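Local coordinates for protein DNA ligase (PDB 3QWU) that probably joins nucleic acid ends as an ATP-dependent ligase of the RNA ligase family and binds adenosine and calcium, at residues V133-P145 with H300-K312. Sequence-based numbering, arbitrary orientation. Where two conformers were deposited one is given.
Sequences VAGPENPYIEESP and HKVYKTFTCKFRK. With CA (calcium ion), chain D.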
loop_
_atom_site.group_PDB
_atom_site.type_symbol
_atom_site.label_atom_id
_atom_site.label_comp_id
_atom_site.label_asym_id
_atom_site.label_seq_id
_atom_site.Cartn_x
_atom_site.Cartn_y
_atom_site.Cartn_z
ATOM N N VAL A 133 24.505 -11.802 -7.885
ATOM C CA VAL A 133 25.062 -11.008 -8.964
ATOM C C VAL A 133 24.622 -9.541 -8.810
ATOM O O VAL A 133 23.437 -9.247 -8.603
ATOM C CB VAL A 133 24.595 -11.515 -10.303
ATOM C CG1 VAL A 133 25.242 -10.710 -11.408
ATOM C CG2 VAL A 133 24.945 -12.969 -10.466
ATOM N N ALA A 134 25.567 -8.611 -8.948
ATOM C CA ALA A 134 25.314 -7.215 -8.588
ATOM C C ALA A 134 26.173 -6.280 -9.400
ATOM O O ALA A 134 27.335 -6.626 -9.798
ATOM C CB ALA A 134 25.548 -6.987 -7.078
ATOM N N GLY A 135 25.641 -5.090 -9.622
ATOM C CA GLY A 135 26.335 -4.088 -10.444
ATOM C C GLY A 135 25.400 -3.169 -11.219
ATOM O O GLY A 135 24.220 -3.432 -11.364
ATOM N N PRO A 136 25.940 -2.090 -11.756
ATOM C CA PRO A 136 25.038 -1.129 -12.352
ATOM C C PRO A 136 24.563 -1.559 -13.742
ATOM O O PRO A 136 23.554 -1.058 -14.227
ATOM C CB PRO A 136 25.898 0.115 -12.472
ATOM C CG PRO A 136 27.306 -0.438 -12.666
ATOM C CD PRO A 136 27.345 -1.676 -11.825
ATOM N N GLU A 137 25.270 -2.475 -14.383
ATOM C CA GLU A 137 24.847 -2.910 -15.692
ATOM C C GLU A 137 24.295 -4.351 -15.705
ATOM O O GLU A 137 24.820 -5.216 -16.392
ATOM C CB GLU A 137 26.022 -2.747 -16.645
ATOM C CG GLU A 137 26.532 -1.337 -16.684
ATOM C CD GLU A 137 27.811 -1.203 -17.485
ATOM O OE1 GLU A 137 28.189 -2.122 -18.250
ATOM O OE2 GLU A 137 28.454 -0.163 -17.341
ATOM N N ASN A 138 23.231 -4.581 -14.950
ATOM C CA ASN A 138 22.502 -5.817 -14.967
ATOM C C ASN A 138 21.055 -5.566 -15.379
ATOM O O ASN A 138 20.608 -4.455 -15.353
ATOM C CB ASN A 138 22.586 -6.536 -13.614
ATOM C CG ASN A 138 21.569 -6.046 -12.607
ATOM O OD1 ASN A 138 20.428 -6.504 -12.573
ATOM N ND2 ASN A 138 21.989 -5.116 -11.768
ATOM N N PRO A 139 20.327 -6.614 -15.797
ATOM C CA PRO A 139 19.030 -6.346 -16.397
ATOM C C PRO A 139 17.897 -6.508 -15.445
ATOM O O PRO A 139 16.781 -6.330 -15.842
ATOM C CB PRO A 139 18.928 -7.414 -17.491
ATOM C CG PRO A 139 19.897 -8.538 -17.023
ATOM C CD PRO A 139 20.645 -8.045 -15.831
ATOM N N TYR A 140 18.161 -6.820 -14.191
ATOM C CA TYR A 140 17.073 -7.058 -13.244
ATOM C C TYR A 140 16.795 -5.918 -12.230
ATOM O O TYR A 140 15.684 -5.764 -11.775
ATOM C CB TYR A 140 17.381 -8.327 -12.474
ATOM C CG TYR A 140 17.325 -9.558 -13.321
ATOM C CD1 TYR A 140 16.141 -9.990 -13.835
ATOM C CD2 TYR A 140 18.482 -10.270 -13.633
ATOM C CE1 TYR A 140 16.083 -11.130 -14.597
ATOM C CE2 TYR A 140 18.446 -11.388 -14.396
ATOM C CZ TYR A 140 17.234 -11.830 -14.889
ATOM O OH TYR A 140 17.161 -12.959 -15.654
ATOM N N ILE A 141 17.813 -5.140 -11.903
ATOM C CA ILE A 141 17.831 -4.273 -10.741
ATOM C C ILE A 141 18.582 -3.007 -11.168
ATOM O O ILE A 141 19.717 -3.069 -11.651
ATOM C CB ILE A 141 18.589 -5.018 -9.591
ATOM C CG1 ILE A 141 17.770 -6.236 -9.128
ATOM C CG2 ILE A 141 18.893 -4.130 -8.399
ATOM C CD1 ILE A 141 16.389 -5.885 -8.586
ATOM N N GLU A 142 17.911 -1.873 -11.071
ATOM C CA GLU A 142 18.463 -0.565 -11.366
ATOM C C GLU A 142 19.615 -0.254 -10.417
ATOM O O GLU A 142 20.669 0.222 -10.811
ATOM C CB GLU A 142 17.319 0.416 -11.145
ATOM C CG GLU A 142 17.636 1.879 -11.236
ATOM C CD GLU A 142 16.500 2.701 -10.640
ATOM O OE1 GLU A 142 15.397 2.105 -10.453
ATOM O OE2 GLU A 142 16.726 3.907 -10.349
ATOM N N GLU A 143 19.383 -0.542 -9.128
ATOM C CA GLU A 143 20.363 -0.254 -8.048
ATOM C C GLU A 143 21.637 -1.092 -8.142
ATOM O O GLU A 143 21.619 -2.229 -8.629
ATOM C CB GLU A 143 19.760 -0.523 -6.632
ATOM C CG GLU A 143 18.698 0.491 -6.115
ATOM C CD GLU A 143 18.277 0.229 -4.639
ATOM O OE1 GLU A 143 17.551 -0.769 -4.369
ATOM O OE2 GLU A 143 18.667 1.041 -3.738
ATOM N N SER A 144 22.713 -0.536 -7.615
ATOM C CA SER A 144 24.017 -1.182 -7.537
ATOM C C SER A 144 24.566 -1.017 -6.131
ATOM O O SER A 144 24.298 -0.016 -5.501
ATOM C CB SER A 144 24.991 -0.472 -8.486
ATOM O OG SER A 144 26.157 -1.230 -8.713
ATOM N N PRO A 145 25.356 -1.995 -5.637
ATOM C CA PRO A 145 26.227 -1.732 -4.519
ATOM C C PRO A 145 27.258 -0.709 -4.953
ATOM O O PRO A 145 27.662 -0.722 -6.103
ATOM C CB PRO A 145 26.919 -3.061 -4.265
ATOM C CG PRO A 145 26.169 -4.055 -4.990
ATOM C CD PRO A 145 25.443 -3.378 -6.095
ATOM N N HIS A 300 6.899 11.464 -22.307
ATOM C CA HIS A 300 5.522 11.001 -22.593
ATOM C C HIS A 300 5.303 9.503 -22.278
ATOM O O HIS A 300 4.294 8.900 -22.662
ATOM C CB HIS A 300 5.186 11.337 -24.047
ATOM C CG HIS A 300 5.702 12.680 -24.488
ATOM N ND1 HIS A 300 5.329 13.862 -23.876
ATOM C CD2 HIS A 300 6.564 13.029 -25.479
ATOM C CE1 HIS A 300 5.924 14.878 -24.477
ATOM N NE2 HIS A 300 6.667 14.404 -25.462
ATOM N N LYS A 301 6.260 8.937 -21.538
ATOM C CA LYS A 301 6.266 7.553 -21.085
ATOM C C LYS A 301 6.966 7.498 -19.722
ATOM O O LYS A 301 7.942 8.250 -19.456
ATOM C CB LYS A 301 7.120 6.649 -22.006
ATOM C CG LYS A 301 6.675 6.476 -23.415
ATOM C CD LYS A 301 5.545 5.427 -23.580
ATOM C CE LYS A 301 5.276 5.082 -25.058
ATOM N NZ LYS A 301 4.723 3.683 -25.159
ATOM N N VAL A 302 6.531 6.573 -18.875
ATOM C CA VAL A 302 7.253 6.318 -17.631
ATOM C C VAL A 302 7.960 4.956 -17.743
ATOM O O VAL A 302 7.325 3.919 -17.919
ATOM C CB VAL A 302 6.331 6.341 -16.419
ATOM C CG1 VAL A 302 7.116 5.882 -15.151
ATOM C CG2 VAL A 302 5.739 7.693 -16.256
ATOM N N TYR A 303 9.278 4.978 -17.647
ATOM C CA TYR A 303 10.062 3.792 -17.908
ATOM C C TYR A 303 11.421 3.830 -17.173
ATOM O O TYR A 303 11.904 4.921 -16.817
ATOM C CB TYR A 303 10.266 3.660 -19.439
ATOM C CG TYR A 303 11.107 4.753 -20.068
ATOM C CD1 TYR A 303 10.520 5.860 -20.649
ATOM C CD2 TYR A 303 12.502 4.659 -20.115
ATOM C CE1 TYR A 303 11.286 6.874 -21.231
ATOM C CE2 TYR A 303 13.272 5.675 -20.706
ATOM C CZ TYR A 303 12.642 6.765 -21.250
ATOM O OH TYR A 303 13.367 7.756 -21.849
ATOM N N LYS A 304 12.010 2.654 -16.953
ATOM C CA LYS A 304 13.397 2.519 -16.448
ATOM C C LYS A 304 14.278 1.975 -17.552
ATOM O O LYS A 304 13.871 1.067 -18.231
ATOM C CB LYS A 304 13.479 1.547 -15.273
ATOM C CG LYS A 304 12.750 1.972 -14.019
ATOM C CD LYS A 304 13.363 1.306 -12.764
ATOM C CE LYS A 304 12.363 1.044 -11.656
ATOM N NZ LYS A 304 13.080 0.640 -10.483
ATOM N N THR A 305 15.473 2.509 -17.734
ATOM C CA THR A 305 16.374 1.987 -18.765
ATOM C C THR A 305 17.379 1.065 -18.097
ATOM O O THR A 305 17.870 1.373 -17.039
ATOM C CB THR A 305 17.095 3.141 -19.591
ATOM O OG1 THR A 305 16.128 3.841 -20.415
ATOM C CG2 THR A 305 18.202 2.588 -20.519
ATOM N N PHE A 306 17.665 -0.068 -18.727
ATOM C CA PHE A 306 18.664 -1.053 -18.261
ATOM C C PHE A 306 19.729 -1.243 -19.291
ATOM O O PHE A 306 19.414 -1.151 -20.481
ATOM C CB PHE A 306 17.993 -2.392 -18.019
ATOM C CG PHE A 306 17.070 -2.355 -16.876
ATOM C CD1 PHE A 306 15.819 -1.803 -17.008
ATOM C CD2 PHE A 306 17.454 -2.814 -15.655
ATOM C CE1 PHE A 306 14.969 -1.735 -15.928
ATOM C CE2 PHE A 306 16.592 -2.773 -14.591
ATOM C CZ PHE A 306 15.369 -2.220 -14.717
ATOM N N THR A 307 20.972 -1.482 -18.869
ATOM C CA THR A 307 22.049 -1.723 -19.833
ATOM C C THR A 307 22.944 -2.874 -19.410
ATOM O O THR A 307 23.318 -2.979 -18.271
ATOM C CB THR A 307 22.904 -0.444 -20.114
ATOM O OG1 THR A 307 23.916 -0.739 -21.107
ATOM C CG2 THR A 307 23.598 0.066 -18.862
ATOM N N CYS A 308 23.273 -3.771 -20.313
ATOM C CA CYS A 308 24.089 -4.935 -19.940
ATOM C C CYS A 308 24.780 -5.527 -21.163
ATOM O O CYS A 308 24.457 -5.168 -22.290
ATOM C CB CYS A 308 23.236 -5.954 -19.198
ATOM S SG CYS A 308 21.804 -6.532 -20.158
ATOM N N LYS A 309 25.770 -6.386 -20.918
ATOM C CA LYS A 309 26.737 -6.899 -21.942
ATOM C C LYS A 309 26.674 -8.410 -22.131
ATOM O O LYS A 309 26.629 -9.134 -21.146
ATOM C CB LYS A 309 28.136 -6.665 -21.423
ATOM C CG LYS A 309 28.907 -5.628 -22.054
ATOM C CD LYS A 309 30.115 -5.312 -21.142
ATOM C CE LYS A 309 31.330 -6.173 -21.472
ATOM N NZ LYS A 309 32.532 -5.903 -20.627
ATOM N N PHE A 310 26.759 -8.895 -23.353
ATOM C CA PHE A 310 26.789 -10.332 -23.570
ATOM C C PHE A 310 27.943 -10.744 -24.446
ATOM O O PHE A 310 28.353 -9.989 -25.302
ATOM C CB PHE A 310 25.540 -10.858 -24.258
ATOM C CG PHE A 310 24.290 -10.567 -23.554
ATOM C CD1 PHE A 310 23.811 -9.272 -23.482
ATOM C CD2 PHE A 310 23.531 -11.600 -23.026
ATOM C CE1 PHE A 310 22.609 -8.992 -22.840
ATOM C CE2 PHE A 310 22.308 -11.346 -22.407
ATOM C CZ PHE A 310 21.848 -10.041 -22.292
ATOM N N ARG A 311 28.424 -11.964 -24.233
ATOM C CA ARG A 311 29.363 -12.634 -25.136
ATOM C C ARG A 311 28.643 -13.113 -26.404
ATOM O O ARG A 311 29.218 -13.056 -27.500
ATOM C CB ARG A 311 30.035 -13.802 -24.419
ATOM C CG ARG A 311 30.660 -13.357 -23.087
ATOM C CD ARG A 311 31.583 -14.366 -22.501
ATOM N NE ARG A 311 32.900 -14.291 -23.119
ATOM C CZ ARG A 311 33.921 -15.100 -22.832
ATOM N NH1 ARG A 311 35.075 -14.934 -23.476
ATOM N NH2 ARG A 311 33.795 -16.064 -21.919
ATOM N N LYS A 312 27.374 -13.509 -26.266
ATOM C CA LYS A 312 26.605 -13.977 -27.395
ATOM C C LYS A 312 25.366 -13.126 -27.631
ATOM O O LYS A 312 24.580 -12.895 -26.704
ATOM C CB LYS A 312 26.119 -15.391 -27.132
ATOM C CG LYS A 312 27.181 -16.445 -27.045
ATOM C CD LYS A 312 26.587 -17.811 -27.478
ATOM C CE LYS A 312 27.586 -18.987 -27.316
ATOM N NZ LYS A 312 26.934 -20.276 -27.728
HETATM CA CA CA D . 18.035 -1.704 -2.054
HETATM O O HOH W 1 21.019 -1.727 -15.888
HETATM O O HOH W 2 26.498 -6.209 -18.123
HETATM O O HOH W 3 17.029 -3.043 -0.564
HETATM O O HOH W 4 16.997 -3.502 -3.152
#
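F306, on strand 303-310, sets the edge of its ring against the loop that follows strand 127-134. Its CB points toward that loop. CG sits beside the backbone N, anti to the carbonyl carbon (chi1 -68°), and this brings the CD2-CE2 side of the ring to the loop. CG lies 4.1 Å from P139 O. CD2 meets N138 O at the ring edge, in the plane, at 3.6 Å. CE2 reaches I141 N, also at the edge, at 3.8 Å. Within this loop the ring meets backbone atoms rather than side chains. N138 fixes that backbone from within. Its OD1 accepts from Y140 N, an Asx turn, and its ND2 gives a bond to G135 O at 2.8 Å, in the carbonyl plane.

Further along, the CB of P139 packs on C308 SG at 4.0 Å. F107 touches both residues. E137 and T307 run side by side, pointing the same way, with E137 CG against T307 CG2. The E137 carboxylate goes on to a salt bridge with R345. Two waters link the backbones: one joins P136 O and N138 O to T307 N, the other E137 O to K309 N.

At the other end, E142 and K304 cross at about a right angle. In the conformer described, E142 OE1 meets K304 NZ at 2.7 Å in a salt bridge. NZ also bonds T242 O. A methionine in place of K304 would probably leave this E142 conformer without its positive mate and T242 O without this donor.

Next to E142, E143 OE1 binds the calcium ion, with D82 and D239. The two segments share no direct backbone hydrogen bond, so waters and an ion pair made by one conformer of E142 carry the polar links between the C-terminal region and the RNA ligase-type region, beside the metal site.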